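Local coordinates for proline dehydrogenase (Bradyrhizobium japonicum USDA 110, PDB 3HAZ), which oxidises L-proline to L-glutamate in two steps, with FAD in the first and NAD(+) in the second, probably supplying the cell with carbon and nitrogen, at residues 4-9 with 331-336; 38-43 with 484-489; 103-108 with 130-135; 109-114 with 769-774; 192-197 with 444-449. One frame throughout, in Å; residues are numbered along the deposited sequence.

Contact 1. Residues 4-9 with 331-336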
# COMPACT_ATOMS: atom_id res chain seq x y z
N PRO A 4 -2.74 -39.28 -54.87
CA PRO A 4 -3.01 -37.86 -54.62
C PRO A 4 -1.76 -37.00 -54.82
O PRO A 4 -0.65 -37.53 -54.88
CB PRO A 4 -3.42 -37.83 -53.14
CG PRO A 4 -3.87 -39.22 -52.84
CD PRO A 4 -3.03 -40.11 -53.69
N ASN A 5 -1.94 -35.69 -54.92
CA ASN A 5 -0.84 -34.77 -55.17
C ASN A 5 0.17 -34.72 -54.02
O ASN A 5 -0.21 -34.70 -52.85
CB ASN A 5 -1.37 -33.35 -55.42
CG ASN A 5 -2.49 -33.31 -56.44
OD1 ASN A 5 -2.62 -34.21 -57.28
ND2 ASN A 5 -3.30 -32.26 -56.38
N ILE A 6 1.46 -34.70 -54.37
CA ILE A 6 2.49 -34.39 -53.38
C ILE A 6 2.19 -33.01 -52.82
O ILE A 6 2.03 -32.05 -53.58
CB ILE A 6 3.89 -34.39 -54.01
CG1 ILE A 6 4.28 -35.81 -54.46
CG2 ILE A 6 4.92 -33.84 -53.03
CD1 ILE A 6 5.59 -35.88 -55.24
N PRO A 7 2.08 -32.90 -51.48
CA PRO A 7 1.79 -31.62 -50.83
C PRO A 7 2.84 -30.55 -51.13
O PRO A 7 4.01 -30.88 -51.33
CB PRO A 7 1.81 -31.98 -49.34
CG PRO A 7 2.63 -33.26 -49.28
CD PRO A 7 2.17 -33.99 -50.50
N PRO A 8 2.43 -29.28 -51.16
CA PRO A 8 3.35 -28.14 -51.34
C PRO A 8 4.32 -28.04 -50.17
O PRO A 8 4.01 -28.55 -49.09
CB PRO A 8 2.42 -26.92 -51.35
CG PRO A 8 1.04 -27.47 -51.58
CD PRO A 8 1.04 -28.84 -50.97
N PRO A 9 5.47 -27.39 -50.37
CA PRO A 9 6.42 -27.22 -49.27
C PRO A 9 5.71 -26.65 -48.05
O PRO A 9 4.96 -25.69 -48.18
CB PRO A 9 7.42 -26.21 -49.83
CG PRO A 9 7.40 -26.47 -51.30
CD PRO A 9 5.99 -26.84 -51.64
N ALA A 331 2.16 -39.31 -47.04
CA ALA A 331 1.97 -40.75 -47.02
C ALA A 331 1.04 -41.22 -48.14
O ALA A 331 1.33 -42.19 -48.83
CB ALA A 331 1.46 -41.20 -45.66
N ARG A 332 -0.08 -40.51 -48.32
CA ARG A 332 -1.03 -40.89 -49.35
C ARG A 332 -0.44 -40.68 -50.74
O ARG A 332 -0.63 -41.50 -51.63
CB ARG A 332 -2.34 -40.10 -49.22
CG ARG A 332 -3.02 -40.23 -47.86
CD ARG A 332 -4.44 -39.65 -47.89
NE ARG A 332 -4.55 -38.51 -48.81
CZ ARG A 332 -4.46 -37.24 -48.45
NH1 ARG A 332 -4.58 -36.28 -49.36
NH2 ARG A 332 -4.26 -36.91 -47.17
N ALA A 333 0.27 -39.58 -50.92
CA ALA A 333 0.81 -39.22 -52.23
C ALA A 333 1.84 -40.23 -52.73
O ALA A 333 1.94 -40.49 -53.93
CB ALA A 333 1.42 -37.82 -52.19
N HIS A 334 2.61 -40.80 -51.81
CA HIS A 334 3.61 -41.79 -52.19
C HIS A 334 3.14 -43.21 -51.88
O HIS A 334 3.89 -44.17 -52.04
CB HIS A 334 4.96 -41.49 -51.53
CG HIS A 334 5.54 -40.15 -51.91
ND1 HIS A 334 5.98 -39.87 -53.18
CD2 HIS A 334 5.74 -39.03 -51.18
CE1 HIS A 334 6.43 -38.63 -53.22
NE2 HIS A 334 6.29 -38.10 -52.02
N ASP A 335 1.88 -43.32 -51.45
CA ASP A 335 1.28 -44.59 -51.03
C ASP A 335 2.20 -45.37 -50.09
O ASP A 335 2.58 -46.51 -50.38
CB ASP A 335 0.88 -45.44 -52.24
CG ASP A 335 0.04 -46.64 -51.84
OD1 ASP A 335 -0.58 -46.60 -50.76
OD2 ASP A 335 -0.01 -47.62 -52.61
N ARG A 336 2.56 -44.76 -48.97
CA ARG A 336 3.40 -45.41 -47.98
C ARG A 336 2.67 -45.50 -46.65
O ARG A 336 1.73 -44.75 -46.38
CB ARG A 336 4.71 -44.64 -47.78
CG ARG A 336 5.47 -44.33 -49.07
CD ARG A 336 6.16 -45.57 -49.65
NE ARG A 336 6.86 -45.22 -50.89
CZ ARG A 336 8.05 -44.64 -50.94
NH1 ARG A 336 8.59 -44.34 -52.11
NH2 ARG A 336 8.70 -44.35 -49.81
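The 4-9 segment is an extended, proline-rich chain with polyproline-like torsions that passes the last turn of helix 320-333, its backbone coming nearest where the CA of Pro4 lies 4.7 Å from the CA of Ala333. No hydrogen bond joins the two; the closest thing to one is a CA-H...O contact from Ala333 CA to Pro4 O, 3.5 Å. Just beyond this point along the chain the helix ends in a Schellman motif, with Asp335 at positive phi (46°) as the C-prime residue, Arg336 N bonded to Ala331 O and Asp335 N to Arg332 O. The helix is the one that links strands 309-314 and 338-343 of the proline dehydrogenase barrel. The methyl of Ala333 is the central knob: its CB sits 3.4 Å from Pro4 O and 3.6 Å from Asn5 O, with Ile6 and Pro7 beside it. On one flank the Pro4 ring crosses Arg332 at about a right angle, CD lying 3.5 Å from Arg332 O. On the other, Ile6 has CG1 beside its backbone N and an extended chain beyond (chi2 174°), which carries CD1 obliquely to within 3.5 Å of His334 CE1. Pro7 rests on Ala329 and Leu330 one turn back and on Tyr326 two turns back.

Contact 2. Residues 38-43 with 484-489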
# COMPACT_ATOMS: atom_id res chain seq x y z
N ARG A 38 -12.98 -43.79 -16.52
CA ARG A 38 -11.98 -44.77 -16.92
C ARG A 38 -10.58 -44.14 -16.88
O ARG A 38 -9.62 -44.75 -16.41
CB ARG A 38 -12.28 -45.33 -18.32
CG ARG A 38 -13.51 -46.26 -18.37
CD ARG A 38 -13.65 -46.97 -19.72
NE ARG A 38 -14.06 -46.05 -20.78
CZ ARG A 38 -15.33 -45.76 -21.05
NH1 ARG A 38 -16.31 -46.31 -20.35
NH2 ARG A 38 -15.62 -44.91 -22.04
N ILE A 39 -10.48 -42.92 -17.38
CA ILE A 39 -9.20 -42.24 -17.44
C ILE A 39 -8.65 -42.04 -16.04
O ILE A 39 -7.47 -42.30 -15.77
CB ILE A 39 -9.32 -40.89 -18.17
CG1 ILE A 39 -9.43 -41.12 -19.68
CG2 ILE A 39 -8.14 -40.01 -17.86
CD1 ILE A 39 -9.88 -39.91 -20.45
N HIS A 40 -9.53 -41.59 -15.14
CA HIS A 40 -9.15 -41.31 -13.77
C HIS A 40 -8.61 -42.56 -13.09
O HIS A 40 -7.59 -42.51 -12.40
CB HIS A 40 -10.34 -40.76 -12.98
CG HIS A 40 -9.98 -40.23 -11.63
ND1 HIS A 40 -9.57 -38.92 -11.43
CD2 HIS A 40 -9.95 -40.82 -10.41
CE1 HIS A 40 -9.31 -38.74 -10.15
NE2 HIS A 40 -9.53 -39.87 -9.51
N ARG A 41 -9.29 -43.68 -13.31
CA ARG A 41 -8.91 -44.95 -12.71
C ARG A 41 -7.58 -45.48 -13.23
O ARG A 41 -6.68 -45.78 -12.45
CB ARG A 41 -10.01 -45.99 -12.92
CG ARG A 41 -9.63 -47.38 -12.45
CD ARG A 41 -10.58 -48.43 -12.99
NE ARG A 41 -9.97 -49.75 -12.94
CZ ARG A 41 -9.94 -50.52 -11.86
NH1 ARG A 41 -10.49 -50.10 -10.73
NH2 ARG A 41 -9.35 -51.71 -11.91
N THR A 42 -7.46 -45.60 -14.55
CA THR A 42 -6.21 -45.98 -15.19
C THR A 42 -5.03 -45.13 -14.72
O THR A 42 -3.98 -45.65 -14.36
CB THR A 42 -6.30 -45.88 -16.74
OG1 THR A 42 -7.21 -46.85 -17.24
CG2 THR A 42 -4.93 -46.11 -17.37
N ALA A 43 -5.23 -43.82 -14.72
CA ALA A 43 -4.17 -42.89 -14.34
C ALA A 43 -3.78 -43.00 -12.86
O ALA A 43 -2.59 -42.94 -12.52
CB ALA A 43 -4.56 -41.45 -14.70
N LEU A 484 -3.67 -35.36 -11.60
CA LEU A 484 -4.79 -35.81 -12.42
C LEU A 484 -5.68 -34.67 -12.91
O LEU A 484 -6.70 -34.91 -13.57
CB LEU A 484 -5.65 -36.80 -11.62
CG LEU A 484 -5.00 -38.15 -11.36
CD1 LEU A 484 -6.02 -39.13 -10.81
CD2 LEU A 484 -4.39 -38.68 -12.65
N GLN A 485 -5.31 -33.44 -12.58
CA GLN A 485 -6.06 -32.29 -13.05
C GLN A 485 -6.10 -32.29 -14.57
O GLN A 485 -5.05 -32.42 -15.21
CB GLN A 485 -5.40 -31.00 -12.56
CG GLN A 485 -6.12 -29.73 -12.99
CD GLN A 485 -5.20 -28.52 -13.03
OE1 GLN A 485 -5.59 -27.41 -12.66
NE2 GLN A 485 -3.97 -28.73 -13.49
N ARG A 486 -7.28 -32.15 -15.14
CA ARG A 486 -7.38 -32.06 -16.59
C ARG A 486 -6.86 -30.71 -17.10
O ARG A 486 -7.08 -29.68 -16.47
CB ARG A 486 -8.81 -32.33 -17.07
CG ARG A 486 -9.06 -33.78 -17.47
CD ARG A 486 -8.47 -34.77 -16.46
NE ARG A 486 -9.20 -36.04 -16.44
CZ ARG A 486 -9.18 -36.90 -15.43
NH1 ARG A 486 -8.46 -36.63 -14.34
NH2 ARG A 486 -9.87 -38.03 -15.49
N PRO A 487 -6.13 -30.74 -18.23
CA PRO A 487 -5.53 -29.53 -18.81
C PRO A 487 -6.56 -28.44 -19.07
O PRO A 487 -6.30 -27.27 -18.78
CB PRO A 487 -4.93 -30.05 -20.12
CG PRO A 487 -4.60 -31.49 -19.82
CD PRO A 487 -5.72 -31.96 -18.94
N ALA A 488 -7.71 -28.81 -19.61
CA ALA A 488 -8.78 -27.85 -19.86
C ALA A 488 -9.20 -27.11 -18.59
O ALA A 488 -9.58 -25.95 -18.64
CB ALA A 488 -9.99 -28.54 -20.50
N ASP A 489 -9.13 -27.79 -17.45
CA ASP A 489 -9.53 -27.18 -16.19
C ASP A 489 -8.47 -26.24 -15.63
O ASP A 489 -8.75 -25.43 -14.75
CB ASP A 489 -9.88 -28.26 -15.16
CG ASP A 489 -11.16 -29.00 -15.52
OD1 ASP A 489 -12.02 -28.39 -16.19
OD2 ASP A 489 -11.28 -30.18 -15.14
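Apolar contact carries one half of this meeting between helix 33-50 and the turn that leads into helix 487-491. Leu484 forks over the helix: CD1 comes down on one face of the His40 ring as a CH-pi contact, 3.7 Å from the centroid and offset toward the rim, while CD2 presses on Ala43 CB at 3.5 Å, tighter than ordinary carbon-carbon packing. With CG anti to the backbone N (chi1 -170°) the His40 ring reaches Leu484, and leucine and imidazole cross at about a right angle.

The other half is the Arg486 guanidinium, steered back by a bend at chi2 (44°). Its NH1 donates a short in-plane bond to Leu484 O, 2.6 Å, so the side chain folds onto its own turn. NE makes a salt bridge to Glu36, one turn before the contact on helix 33-50. Against residues 38-43 the group packs without a bond: NH2 lies 3.5 Å from Ile39 CG2 and 3.7 Å from His40 CB, and NH1 stands at the imidazole edge, the two planes nearly coplanar (20°).

Leu484 also lies about 6 Å, side chain to side chain, from the FAD-binding Phe469. No hydrogen bond crosses between the segments, so their cohesion rests on packing, with the Glu36 salt bridge adding an electrostatic tie that probably offsets the arginine charge, while the carbonyl of Leu484 fixes the guanidinium's rotation.

Contact 3. Residues 103-108 with 130-135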
# COMPACT_ATOMS: atom_id res chain seq x y z
N GLU A 103 38.03 -34.73 -1.03
CA GLU A 103 39.12 -34.36 -0.13
C GLU A 103 39.81 -33.08 -0.58
O GLU A 103 40.35 -32.33 0.23
CB GLU A 103 40.13 -35.50 -0.01
CG GLU A 103 39.66 -36.62 0.89
CD GLU A 103 39.13 -36.10 2.21
OE1 GLU A 103 39.83 -35.27 2.83
OE2 GLU A 103 38.03 -36.50 2.62
N GLY A 104 39.78 -32.84 -1.89
CA GLY A 104 40.49 -31.73 -2.49
C GLY A 104 40.56 -31.92 -3.99
O GLY A 104 39.83 -32.73 -4.55
N ASP A 105 41.45 -31.17 -4.65
CA ASP A 105 41.57 -31.25 -6.10
C ASP A 105 40.22 -31.16 -6.77
O ASP A 105 39.96 -31.82 -7.78
CB ASP A 105 42.27 -32.55 -6.50
CG ASP A 105 43.77 -32.40 -6.58
OD1 ASP A 105 44.23 -31.25 -6.63
OD2 ASP A 105 44.47 -33.43 -6.60
N PHE A 106 39.35 -30.31 -6.21
CA PHE A 106 37.97 -30.21 -6.66
C PHE A 106 37.85 -29.81 -8.13
O PHE A 106 37.14 -30.46 -8.91
CB PHE A 106 37.21 -29.20 -5.79
CG PHE A 106 37.29 -29.50 -4.32
CD1 PHE A 106 36.68 -30.62 -3.79
CD2 PHE A 106 37.97 -28.65 -3.46
CE1 PHE A 106 36.74 -30.88 -2.43
CE2 PHE A 106 38.05 -28.91 -2.11
CZ PHE A 106 37.43 -30.03 -1.59
N ILE A 107 38.53 -28.72 -8.51
CA ILE A 107 38.45 -28.19 -9.87
C ILE A 107 39.17 -29.13 -10.83
O ILE A 107 38.70 -29.40 -11.94
CB ILE A 107 38.97 -26.72 -9.94
CG1 ILE A 107 37.97 -25.78 -9.25
CG2 ILE A 107 39.21 -26.26 -11.38
CD1 ILE A 107 38.45 -24.32 -9.13
N HIS A 108 40.30 -29.68 -10.38
CA HIS A 108 41.05 -30.67 -11.13
C HIS A 108 40.19 -31.88 -11.50
O HIS A 108 40.19 -32.33 -12.65
CB HIS A 108 42.28 -31.12 -10.33
CG HIS A 108 43.20 -32.04 -11.08
ND1 HIS A 108 44.06 -31.59 -12.06
CD2 HIS A 108 43.42 -33.37 -10.98
CE1 HIS A 108 44.75 -32.61 -12.54
NE2 HIS A 108 44.38 -33.70 -11.90
N ARG A 130 47.91 -37.95 -7.93
CA ARG A 130 48.31 -36.70 -7.30
C ARG A 130 48.41 -36.86 -5.78
O ARG A 130 48.16 -37.94 -5.24
CB ARG A 130 47.32 -35.58 -7.63
CG ARG A 130 47.65 -34.77 -8.87
CD ARG A 130 46.76 -33.54 -8.95
NE ARG A 130 47.30 -32.52 -9.85
CZ ARG A 130 46.87 -31.26 -9.91
NH1 ARG A 130 47.42 -30.41 -10.75
NH2 ARG A 130 45.87 -30.86 -9.13
N VAL A 131 48.79 -35.78 -5.10
CA VAL A 131 48.82 -35.77 -3.64
C VAL A 131 48.02 -34.57 -3.13
O VAL A 131 48.41 -33.42 -3.35
CB VAL A 131 50.26 -35.69 -3.10
N ILE A 132 46.91 -34.84 -2.44
CA ILE A 132 46.01 -33.79 -2.00
C ILE A 132 46.36 -33.21 -0.62
O ILE A 132 46.21 -33.88 0.40
CB ILE A 132 44.54 -34.26 -1.99
CG1 ILE A 132 44.11 -34.72 -3.38
CG2 ILE A 132 43.62 -33.15 -1.50
CD1 ILE A 132 42.67 -35.23 -3.44
N GLN A 133 46.82 -31.97 -0.61
CA GLN A 133 47.11 -31.26 0.64
C GLN A 133 45.81 -30.94 1.37
O GLN A 133 44.81 -30.60 0.73
CB GLN A 133 47.89 -29.98 0.36
N PRO A 134 45.82 -31.03 2.70
CA PRO A 134 44.64 -30.78 3.52
C PRO A 134 44.30 -29.29 3.60
O PRO A 134 45.16 -28.45 3.33
CB PRO A 134 45.06 -31.28 4.91
CG PRO A 134 46.30 -32.10 4.69
CD PRO A 134 46.97 -31.48 3.51
N GLY A 135 43.06 -28.98 3.95
CA GLY A 135 42.64 -27.60 4.16
C GLY A 135 42.38 -26.80 2.90
O GLY A 135 42.29 -25.57 2.95
O HOH W 1 41.86 -30.20 1.10
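Arg130 makes the charged link, a salt bridge from NH2 to Asp105 OD1 at 3.0 Å. As a hydrogen bond it is weak, bent to 133° at the hydrogen, and the carboxylate is turned well out of the guanidinium plane. The same guanidinium lies flat on the His108 ring, centres 3.7 Å apart and planes at 6°, with His108 ND1 over its centre. Arginine and histidine reach toward each other tip to tip, the arginine extended from CG to NE and His108 with CG anti to its backbone N; the Arg130 CD hydrogens add a CH-pi contact over the same ring face. So close a positive charge would tend to favour the neutral imidazole. Further along, water 1 donates to both Glu103 O (2.8 Å) and Gln133 O (3.0 Å), tying the two backbones together.

Ile132 fills the space between these polar ends. Its CG2 rests 3.6 Å from the CA of Gly104, a residue whose lack of a side chain lets the branch come so close, and its CG1 packs 3.5 Å from Asp105 OD2.

Asp105 stands at the N-cap position of helix 106-115, though its side chain makes no capping bond. Around the contact, within the DNA-binding family region, Glu103 pairs with Arg155 of helix 151-168, Lys100 of helix 90-100 bonds Arg130 O, and Glu136, on the way to helix 140-149, takes the N-H of Asp105.

Contact 4. Residues 109-114 with 769-774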
# COMPACT_ATOMS: atom_id res chain seq x y z
N HIS A 109 39.44 -32.41 -10.53
CA HIS A 109 38.57 -33.55 -10.81
C HIS A 109 37.48 -33.20 -11.82
O HIS A 109 37.20 -33.99 -12.73
CB HIS A 109 37.96 -34.13 -9.53
CG HIS A 109 38.97 -34.68 -8.57
ND1 HIS A 109 38.72 -34.81 -7.22
CD2 HIS A 109 40.24 -35.11 -8.76
CE1 HIS A 109 39.79 -35.31 -6.63
NE2 HIS A 109 40.72 -35.50 -7.54
N GLU A 110 36.85 -32.05 -11.64
CA GLU A 110 35.81 -31.60 -12.56
C GLU A 110 36.38 -31.38 -13.96
O GLU A 110 35.78 -31.76 -14.96
CB GLU A 110 35.16 -30.30 -12.06
CG GLU A 110 34.00 -29.83 -12.94
CD GLU A 110 33.22 -28.66 -12.35
OE1 GLU A 110 33.68 -28.05 -11.37
OE2 GLU A 110 32.14 -28.34 -12.90
N THR A 111 37.55 -30.75 -14.02
CA THR A 111 38.20 -30.47 -15.31
C THR A 111 38.64 -31.75 -16.03
O THR A 111 38.33 -31.94 -17.21
CB THR A 111 39.40 -29.51 -15.14
OG1 THR A 111 38.92 -28.29 -14.54
CG2 THR A 111 40.05 -29.19 -16.48
N LYS A 112 39.33 -32.62 -15.31
CA LYS A 112 39.81 -33.88 -15.90
C LYS A 112 38.67 -34.78 -16.36
O LYS A 112 38.71 -35.31 -17.48
CB LYS A 112 40.73 -34.65 -14.93
CG LYS A 112 42.13 -34.05 -14.80
CD LYS A 112 42.85 -34.03 -16.14
CE LYS A 112 44.28 -33.52 -15.99
NZ LYS A 112 45.08 -33.73 -17.23
N SER A 113 37.66 -34.96 -15.52
CA SER A 113 36.55 -35.84 -15.88
C SER A 113 35.80 -35.34 -17.11
O SER A 113 35.34 -36.14 -17.92
CB SER A 113 35.57 -36.02 -14.71
OG SER A 113 35.05 -34.77 -14.28
N THR A 114 35.69 -34.02 -17.26
CA THR A 114 35.02 -33.45 -18.42
C THR A 114 35.90 -33.56 -19.69
O THR A 114 35.39 -33.89 -20.77
CB THR A 114 34.57 -31.98 -18.20
OG1 THR A 114 33.92 -31.86 -16.92
CG2 THR A 114 33.62 -31.55 -19.29
N ALA A 769 38.67 -20.42 -22.69
CA ALA A 769 37.86 -21.63 -22.64
C ALA A 769 38.61 -22.74 -21.90
O ALA A 769 39.72 -23.10 -22.29
CB ALA A 769 37.49 -22.09 -24.05
N ASP A 770 38.02 -23.27 -20.82
CA ASP A 770 38.64 -24.37 -20.09
C ASP A 770 38.02 -25.71 -20.47
O ASP A 770 37.12 -25.75 -21.30
CB ASP A 770 38.62 -24.14 -18.56
CG ASP A 770 37.22 -24.21 -17.96
OD1 ASP A 770 36.32 -24.88 -18.52
OD2 ASP A 770 37.02 -23.61 -16.89
N ALA A 771 38.51 -26.79 -19.87
CA ALA A 771 38.12 -28.13 -20.30
C ALA A 771 36.73 -28.57 -19.85
O ALA A 771 36.27 -29.65 -20.22
CB ALA A 771 39.17 -29.17 -19.87
N THR A 772 36.06 -27.75 -19.04
CA THR A 772 34.67 -28.01 -18.70
C THR A 772 33.71 -27.40 -19.72
O THR A 772 32.50 -27.61 -19.64
CB THR A 772 34.28 -27.49 -17.30
OG1 THR A 772 34.24 -26.05 -17.32
CG2 THR A 772 35.26 -27.97 -16.25
N ALA A 773 34.24 -26.64 -20.67
CA ALA A 773 33.38 -26.03 -21.68
C ALA A 773 32.98 -27.08 -22.70
O ALA A 773 33.78 -27.96 -23.03
CB ALA A 773 34.09 -24.87 -22.36
N LEU A 774 31.76 -26.99 -23.21
CA LEU A 774 31.31 -27.87 -24.29
C LEU A 774 31.97 -27.47 -25.60
O LEU A 774 31.71 -26.39 -26.13
CB LEU A 774 29.79 -27.81 -24.42
CG LEU A 774 29.14 -28.75 -25.43
CD1 LEU A 774 29.45 -30.19 -25.08
CD2 LEU A 774 27.64 -28.51 -25.49
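Packing is tightest where Thr111 and Thr114, one turn apart on helix 106-115, receive the Ala771 corner of the facing turn. Thr111 CG2 meets Ala771 CB at 3.5 Å, and Thr114 CG2 lies 3.4 Å from Ala771 O and 3.7 Å from Thr772 CA. Both threonines have CG2 anti to the backbone N, which leaves OG1 to bond back into the helix: Thr114 OG1 gives its proton to Glu110 O at 2.7 Å, and Thr111 OG1 pairs with Ile107 O. Methyls, not hydroxyls, thus form the surface that meets the turn.

That turn is a type I beta turn from Asp770 to Ala773, following strand 765-769 of the aldehyde dehydrogenase part, so the contact joins the DNA-binding family region to the second catalytic unit. An Asx turn, Thr772 N to Asp770 OD1 from above the carboxylate plane, stiffens it, and Thr772 OG1 adds a second bond to the same oxygen, Asp770 OD1, 2.7 Å, on its syn lone pair. The latter holds Thr772 OG1 in the crowded position (chi1 71°) and leaves CG2 facing Glu110 and Thr111.

Here the fit is looser. Thr772 CG2 keeps 4.0 Å from both Glu110 CG and Thr111 CA, and the extended Glu110 runs past it to a salt bridge with Arg923 and a bond with Thr141. On the more open side Lys112 points away from the turn, and its NZ pairs with Asp805.

Contact 5. Residues 192-197 with 444-449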
# COMPACT_ATOMS: atom_id res chain seq x y z
N TYR A 192 15.72 -52.99 -26.78
CA TYR A 192 15.67 -51.53 -26.84
C TYR A 192 15.91 -50.99 -28.24
O TYR A 192 16.68 -51.55 -29.02
CB TYR A 192 16.70 -50.93 -25.89
CG TYR A 192 16.63 -51.51 -24.50
CD1 TYR A 192 15.56 -51.23 -23.66
CD2 TYR A 192 17.62 -52.37 -24.03
CE1 TYR A 192 15.48 -51.77 -22.39
CE2 TYR A 192 17.55 -52.91 -22.76
CZ TYR A 192 16.48 -52.61 -21.95
OH TYR A 192 16.41 -53.16 -20.68
N SER A 193 15.24 -49.88 -28.56
CA SER A 193 15.56 -49.13 -29.75
C SER A 193 16.61 -48.08 -29.38
O SER A 193 16.83 -47.80 -28.20
CB SER A 193 14.30 -48.48 -30.33
OG SER A 193 13.35 -49.48 -30.66
N PHE A 194 17.27 -47.51 -30.38
CA PHE A 194 18.44 -46.67 -30.16
C PHE A 194 18.11 -45.21 -30.35
O PHE A 194 17.73 -44.78 -31.45
CB PHE A 194 19.58 -47.05 -31.12
CG PHE A 194 20.23 -48.39 -30.83
CD1 PHE A 194 19.69 -49.27 -29.90
CD2 PHE A 194 21.36 -48.77 -31.54
CE1 PHE A 194 20.29 -50.51 -29.66
CE2 PHE A 194 21.96 -50.02 -31.31
CZ PHE A 194 21.43 -50.88 -30.36
N ASP A 195 18.25 -44.44 -29.28
CA ASP A 195 18.23 -42.99 -29.36
C ASP A 195 19.69 -42.55 -29.47
O ASP A 195 20.40 -42.45 -28.47
CB ASP A 195 17.57 -42.40 -28.12
CG ASP A 195 17.48 -40.88 -28.15
OD1 ASP A 195 17.57 -40.29 -29.25
OD2 ASP A 195 17.31 -40.28 -27.07
N MET A 196 20.15 -42.32 -30.69
CA MET A 196 21.56 -42.01 -30.93
C MET A 196 21.94 -40.63 -30.39
O MET A 196 21.24 -39.64 -30.61
CB MET A 196 21.89 -42.14 -32.42
CG MET A 196 21.41 -43.46 -33.04
SD MET A 196 22.27 -44.92 -32.42
CE MET A 196 23.97 -44.39 -32.67
N LEU A 197 23.06 -40.57 -29.69
CA LEU A 197 23.51 -39.32 -29.06
C LEU A 197 23.72 -38.12 -30.00
O LEU A 197 23.47 -36.97 -29.62
CB LEU A 197 24.80 -39.57 -28.28
CG LEU A 197 24.65 -39.83 -26.78
CD1 LEU A 197 23.43 -40.67 -26.51
CD2 LEU A 197 25.91 -40.49 -26.23
N ALA A 444 17.10 -46.63 -25.76
CA ALA A 444 18.31 -46.43 -24.97
C ALA A 444 19.18 -45.38 -25.65
O ALA A 444 19.35 -45.39 -26.87
CB ALA A 444 19.07 -47.75 -24.82
N PRO A 445 19.72 -44.44 -24.86
CA PRO A 445 20.68 -43.49 -25.44
C PRO A 445 21.94 -44.25 -25.80
O PRO A 445 22.47 -44.98 -24.95
CB PRO A 445 20.95 -42.51 -24.29
CG PRO A 445 19.79 -42.70 -23.34
CD PRO A 445 19.45 -44.15 -23.44
N VAL A 446 22.40 -44.10 -27.04
CA VAL A 446 23.55 -44.86 -27.53
C VAL A 446 24.51 -43.94 -28.25
O VAL A 446 24.11 -43.27 -29.20
CB VAL A 446 23.12 -45.95 -28.54
CG1 VAL A 446 24.35 -46.68 -29.09
CG2 VAL A 446 22.12 -46.93 -27.92
N GLY A 447 25.77 -43.91 -27.82
CA GLY A 447 26.78 -43.18 -28.56
C GLY A 447 28.16 -43.04 -27.92
O GLY A 447 28.49 -43.70 -26.95
N SER A 448 28.96 -42.14 -28.50
CA SER A 448 30.31 -41.87 -28.02
C SER A 448 30.36 -40.81 -26.91
O SER A 448 29.48 -39.95 -26.82
CB SER A 448 31.19 -41.41 -29.18
OG SER A 448 31.26 -42.43 -30.16
N HIS A 449 31.40 -40.89 -26.07
CA HIS A 449 31.60 -39.90 -25.01
C HIS A 449 31.62 -38.45 -25.53
O HIS A 449 31.18 -37.53 -24.85
CB HIS A 449 32.91 -40.17 -24.26
CG HIS A 449 32.89 -41.43 -23.44
ND1 HIS A 449 33.96 -42.30 -23.40
CD2 HIS A 449 31.94 -41.95 -22.63
CE1 HIS A 449 33.67 -43.31 -22.60
NE2 HIS A 449 32.45 -43.12 -22.12
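Two parallel strands lie side by side here, 193-196 and 444-448, strongly twisted against each other, with their short axes at 54°. Four backbone bonds stitch them in regular alternation: Ala444 N to Ser193 O (2.7 Å), Asp195 N to Ala444 O (2.8 Å), Val446 N to Asp195 O and Leu197 N to Val446 O. The first runs almost along the carbonyl axis; in the other three the donor stands above the carbonyl plane.

On the face of Phe194 and Met196, Val446 is the bump. Its CG2, anti to the carbonyl carbon, pushes against one face of the Phe194 ring as a CH-pi contact, 4.0 Å from the centroid, while Met196 lies alongside and bends at chi2 and chi3 until its CE is 3.6 Å from Val446 O. Ala217 of helix 204-223 packs against both Phe194 and Met196 on this side.

Past the last bridge Leu197 takes over as the knob. Its CD2 drops into the hollow left by Gly447, 3.7 Å from that CA, and its CD1 touches Pro445 CB at 3.8 Å.

Asp195 and Pro445 share the other face. Asp195 CG is anti to its backbone N, its OD2 bonds Tyr455 OH, and its side chain lies about 6 Å from the FAD. Strand 193-196 is the first and 440-448 the last of the eight that form the ring, so this pairing is the seam that closes the proline dehydrogenase (beta/alpha)8 barrel.

In the fold
Contacts 1 and 2 open first, from residues 4-9 and 38-43, contact 1 reaching forward to a helix of the proline dehydrogenase barrel and contact 2 to the turn before helix 487-491. Contact 3 opens at 103-108 and closes at 130-135, a short loop nested inside both. Contact 4 starts between those ends, at 109-114, and so crosses contact 3; the two share helix 106-115 and touch through Gly104 and His109. Contact 5 opens at 192-197. Contact 1 then closes at 331-336, crossing contacts 2, 4 and 5. Contact 5 follows at 444-449, sealing the barrel inside the loops of contacts 2 and 4. Contact 2 closes at 484-489 and, crossing it, contact 4 ends at 769-774, joining the N-terminal helices to the aldehyde dehydrogenase part.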